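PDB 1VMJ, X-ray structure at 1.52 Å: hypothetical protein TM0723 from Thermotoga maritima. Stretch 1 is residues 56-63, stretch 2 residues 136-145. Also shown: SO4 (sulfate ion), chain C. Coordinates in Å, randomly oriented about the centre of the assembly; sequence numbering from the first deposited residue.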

# COMPACT_ATOMS: atom_id res chain seq x y z
N MET A 56 0.86 7.60 -11.59
CA MET A 56 -0.40 8.04 -12.18
C MET A 56 -0.87 7.07 -13.25
O MET A 56 -1.97 7.21 -13.77
CB MET A 56 -0.25 9.42 -12.78
CG MET A 56 0.16 10.44 -11.76
SD MET A 56 0.12 12.15 -12.37
CE MET A 56 -1.60 12.57 -12.20
N HIS A 57 -0.03 6.10 -13.56
CA HIS A 57 -0.35 5.05 -14.54
C HIS A 57 -0.50 3.74 -13.80
O HIS A 57 0.11 3.51 -12.76
CB HIS A 57 0.75 5.00 -15.60
CG HIS A 57 0.78 6.24 -16.42
ND1 HIS A 57 0.19 6.34 -17.66
CD2 HIS A 57 1.27 7.47 -16.13
CE1 HIS A 57 0.32 7.59 -18.09
NE2 HIS A 57 0.97 8.29 -17.18
N ILE A 58 -1.35 2.88 -14.35
CA ILE A 58 -1.79 1.68 -13.65
C ILE A 58 -0.93 0.46 -13.97
O ILE A 58 -1.29 -0.67 -13.60
CB ILE A 58 -3.31 1.44 -13.91
CG1 ILE A 58 -3.59 1.31 -15.41
CG2 ILE A 58 -4.15 2.57 -13.31
CD1 ILE A 58 -5.01 0.95 -15.76
N THR A 59 0.20 0.72 -14.62
CA THR A 59 1.21 -0.27 -14.96
C THR A 59 2.59 0.10 -14.41
O THR A 59 3.62 -0.38 -14.91
CB THR A 59 1.32 -0.39 -16.48
OG1 THR A 59 1.50 0.90 -17.04
CG2 THR A 59 0.08 -1.03 -17.03
N ALA A 60 2.60 0.93 -13.37
CA ALA A 60 3.82 1.34 -12.73
C ALA A 60 3.59 1.58 -11.25
O ALA A 60 2.46 1.63 -10.76
CB ALA A 60 4.35 2.57 -13.40
N SER A 61 4.69 1.67 -10.52
CA SER A 61 4.68 1.76 -9.06
C SER A 61 5.52 2.88 -8.54
O SER A 61 6.47 3.29 -9.18
CB SER A 61 5.25 0.47 -8.45
OG SER A 61 4.41 -0.63 -8.72
N VAL A 62 5.19 3.33 -7.33
CA VAL A 62 6.13 4.07 -6.48
C VAL A 62 6.25 3.30 -5.16
O VAL A 62 5.26 2.92 -4.56
CB VAL A 62 5.70 5.49 -6.24
CG1 VAL A 62 6.62 6.17 -5.25
CG2 VAL A 62 5.68 6.27 -7.54
N PHE A 63 7.47 3.00 -4.75
CA PHE A 63 7.73 2.18 -3.57
C PHE A 63 9.03 2.62 -2.95
O PHE A 63 9.81 3.37 -3.55
CB PHE A 63 7.75 0.68 -3.92
CG PHE A 63 8.92 0.28 -4.81
CD1 PHE A 63 8.85 0.39 -6.19
CD2 PHE A 63 10.09 -0.19 -4.26
CE1 PHE A 63 9.95 0.07 -7.00
CE2 PHE A 63 11.15 -0.57 -5.05
CZ PHE A 63 11.08 -0.42 -6.43
N PHE A 136 6.92 -0.79 -15.19
CA PHE A 136 6.69 -2.14 -15.71
C PHE A 136 6.18 -2.19 -17.15
O PHE A 136 6.03 -3.26 -17.71
CB PHE A 136 5.78 -2.91 -14.74
CG PHE A 136 6.34 -2.97 -13.36
CD1 PHE A 136 7.56 -3.58 -13.14
CD2 PHE A 136 5.71 -2.36 -12.28
CE1 PHE A 136 8.12 -3.60 -11.88
CE2 PHE A 136 6.27 -2.40 -11.03
CZ PHE A 136 7.49 -3.02 -10.85
N ASP A 137 5.89 -1.02 -17.72
CA ASP A 137 5.47 -0.93 -19.13
C ASP A 137 5.88 0.42 -19.70
O ASP A 137 5.06 1.29 -19.99
CB ASP A 137 3.96 -1.16 -19.26
CG ASP A 137 3.48 -1.09 -20.72
OD1 ASP A 137 4.24 -1.54 -21.62
OD2 ASP A 137 2.36 -0.56 -20.96
N GLY A 138 7.19 0.57 -19.84
CA GLY A 138 7.80 1.85 -20.18
C GLY A 138 7.97 2.12 -21.66
O GLY A 138 7.18 1.67 -22.46
N MET A 139 9.00 2.89 -22.00
CA MET A 139 9.23 3.33 -23.39
C MET A 139 8.11 4.22 -23.90
O MET A 139 7.84 4.27 -25.10
CB MET A 139 9.47 2.15 -24.33
CG MET A 139 10.56 1.26 -23.82
SD MET A 139 10.96 -0.14 -24.90
CE MET A 139 9.42 -1.00 -25.01
N ARG A 140 7.47 4.95 -22.99
CA ARG A 140 6.46 5.94 -23.33
C ARG A 140 6.40 6.90 -22.15
O ARG A 140 6.79 6.52 -21.04
CB ARG A 140 5.12 5.29 -23.59
CG ARG A 140 4.57 4.47 -22.44
CD ARG A 140 3.27 3.80 -22.84
NE ARG A 140 2.79 2.82 -21.87
CZ ARG A 140 1.85 3.04 -20.96
NH1 ARG A 140 1.26 4.22 -20.85
NH2 ARG A 140 1.50 2.07 -20.13
N PRO A 141 5.92 8.14 -22.36
CA PRO A 141 5.93 9.12 -21.29
C PRO A 141 4.90 8.80 -20.21
O PRO A 141 3.71 8.66 -20.49
CB PRO A 141 5.57 10.43 -22.00
CG PRO A 141 4.73 9.99 -23.16
CD PRO A 141 5.35 8.69 -23.61
N LYS A 142 5.38 8.65 -18.98
CA LYS A 142 4.54 8.30 -17.87
C LYS A 142 4.87 9.17 -16.69
O LYS A 142 5.92 9.82 -16.63
CB LYS A 142 4.70 6.82 -17.54
CG LYS A 142 4.18 5.98 -18.71
CD LYS A 142 4.45 4.52 -18.58
CE LYS A 142 3.48 3.84 -17.62
NZ LYS A 142 3.82 2.36 -17.60
N ARG A 143 3.94 9.22 -15.75
CA ARG A 143 3.94 10.25 -14.74
C ARG A 143 3.81 9.70 -13.34
O ARG A 143 3.12 8.73 -13.11
CB ARG A 143 2.81 11.22 -14.99
CG ARG A 143 2.70 11.69 -16.40
CD ARG A 143 1.54 12.60 -16.52
NE ARG A 143 1.26 12.89 -17.93
CZ ARG A 143 0.67 13.99 -18.34
NH1 ARG A 143 0.31 14.94 -17.47
NH2 ARG A 143 0.42 14.14 -19.63
N VAL A 144 4.49 10.40 -12.43
CA VAL A 144 4.37 10.25 -11.00
C VAL A 144 3.89 11.56 -10.42
O VAL A 144 4.33 12.64 -10.84
CB VAL A 144 5.75 9.90 -10.40
CG1 VAL A 144 5.82 10.08 -8.92
CG2 VAL A 144 6.12 8.47 -10.78
N LEU A 145 2.98 11.48 -9.47
CA LEU A 145 2.46 12.65 -8.78
C LEU A 145 3.08 12.76 -7.41
O LEU A 145 3.19 11.77 -6.70
CB LEU A 145 0.93 12.59 -8.66
CG LEU A 145 0.27 13.84 -8.08
CD1 LEU A 145 0.44 15.06 -8.98
CD2 LEU A 145 -1.21 13.57 -7.81
S SO4 C . -1.52 3.21 -18.17
O1 SO4 C . -1.11 4.20 -19.15
O2 SO4 C . -2.54 2.32 -18.69
O3 SO4 C . -2.10 3.88 -16.99
O4 SO4 C . -0.33 2.51 -17.79
O HOH W 1 3.41 6.06 -13.85

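The backbone contributes two direct hydrogen bonds to this contact, of unequal quality. Met 56 N donates to Arg 143 O at 2.9 Å with an N-H...O angle of 165°, close to linear. Phe 136 N reaches Thr 59 O at 3.3 Å and only 137°, so that bond is weak. Arg 143 O has a second donor: water 1 gives it a hydrogen bond, the water O lying 2.8 Å from Arg 143 O, and the same water accepts weakly from His 57 N, with 3.5 Å between that N and the water O.

Thr 59 OG1 links the lysine to the sulfate. Lys 142 NZ donates to Thr 59 OG1 at 2.8 Å, while Thr 59 OG1 itself donates to sulfate O4 at 2.6 Å; the hydroxyl is thus satisfied as both acceptor and donor. Lys 142 NZ also donates to Asp 137 O at 2.9 Å, tying the lysine amine back to its own stretch.

The sulfate, probably from the crystallisation liquor, joins the two stretches. From stretch 1, His 57 ND1 donates to its O1 (2.9 Å, 178°) and Ile 58 N to its O3 (2.9 Å, 164°), although the CA-to-CB bond of Ile 58 points away from stretch 2. From stretch 2, Arg 140 NH1 donates to O1 (2.9 Å, 161°) and Arg 140 NH2 to O4 (3.0 Å, 168°). Arg 140 NH2 further forms a salt bridge with Asp 137 OD2 at 2.9 Å and 157°, so both terminal nitrogens of the guanidinium have acceptors.

Packing contacts accompany these bonds. Lys 142 CG sits 4.0 Å from the centroid of the His 57 ring, 4° off its normal, a CH-pi contact over the face, whereas sulfate O1 lies at the ring edge. Apolar contacts join Met 56 SD to Leu 145 CB at 3.8 Å and Val 62 CG2 to Val 144 CG2 at 3.9 Å.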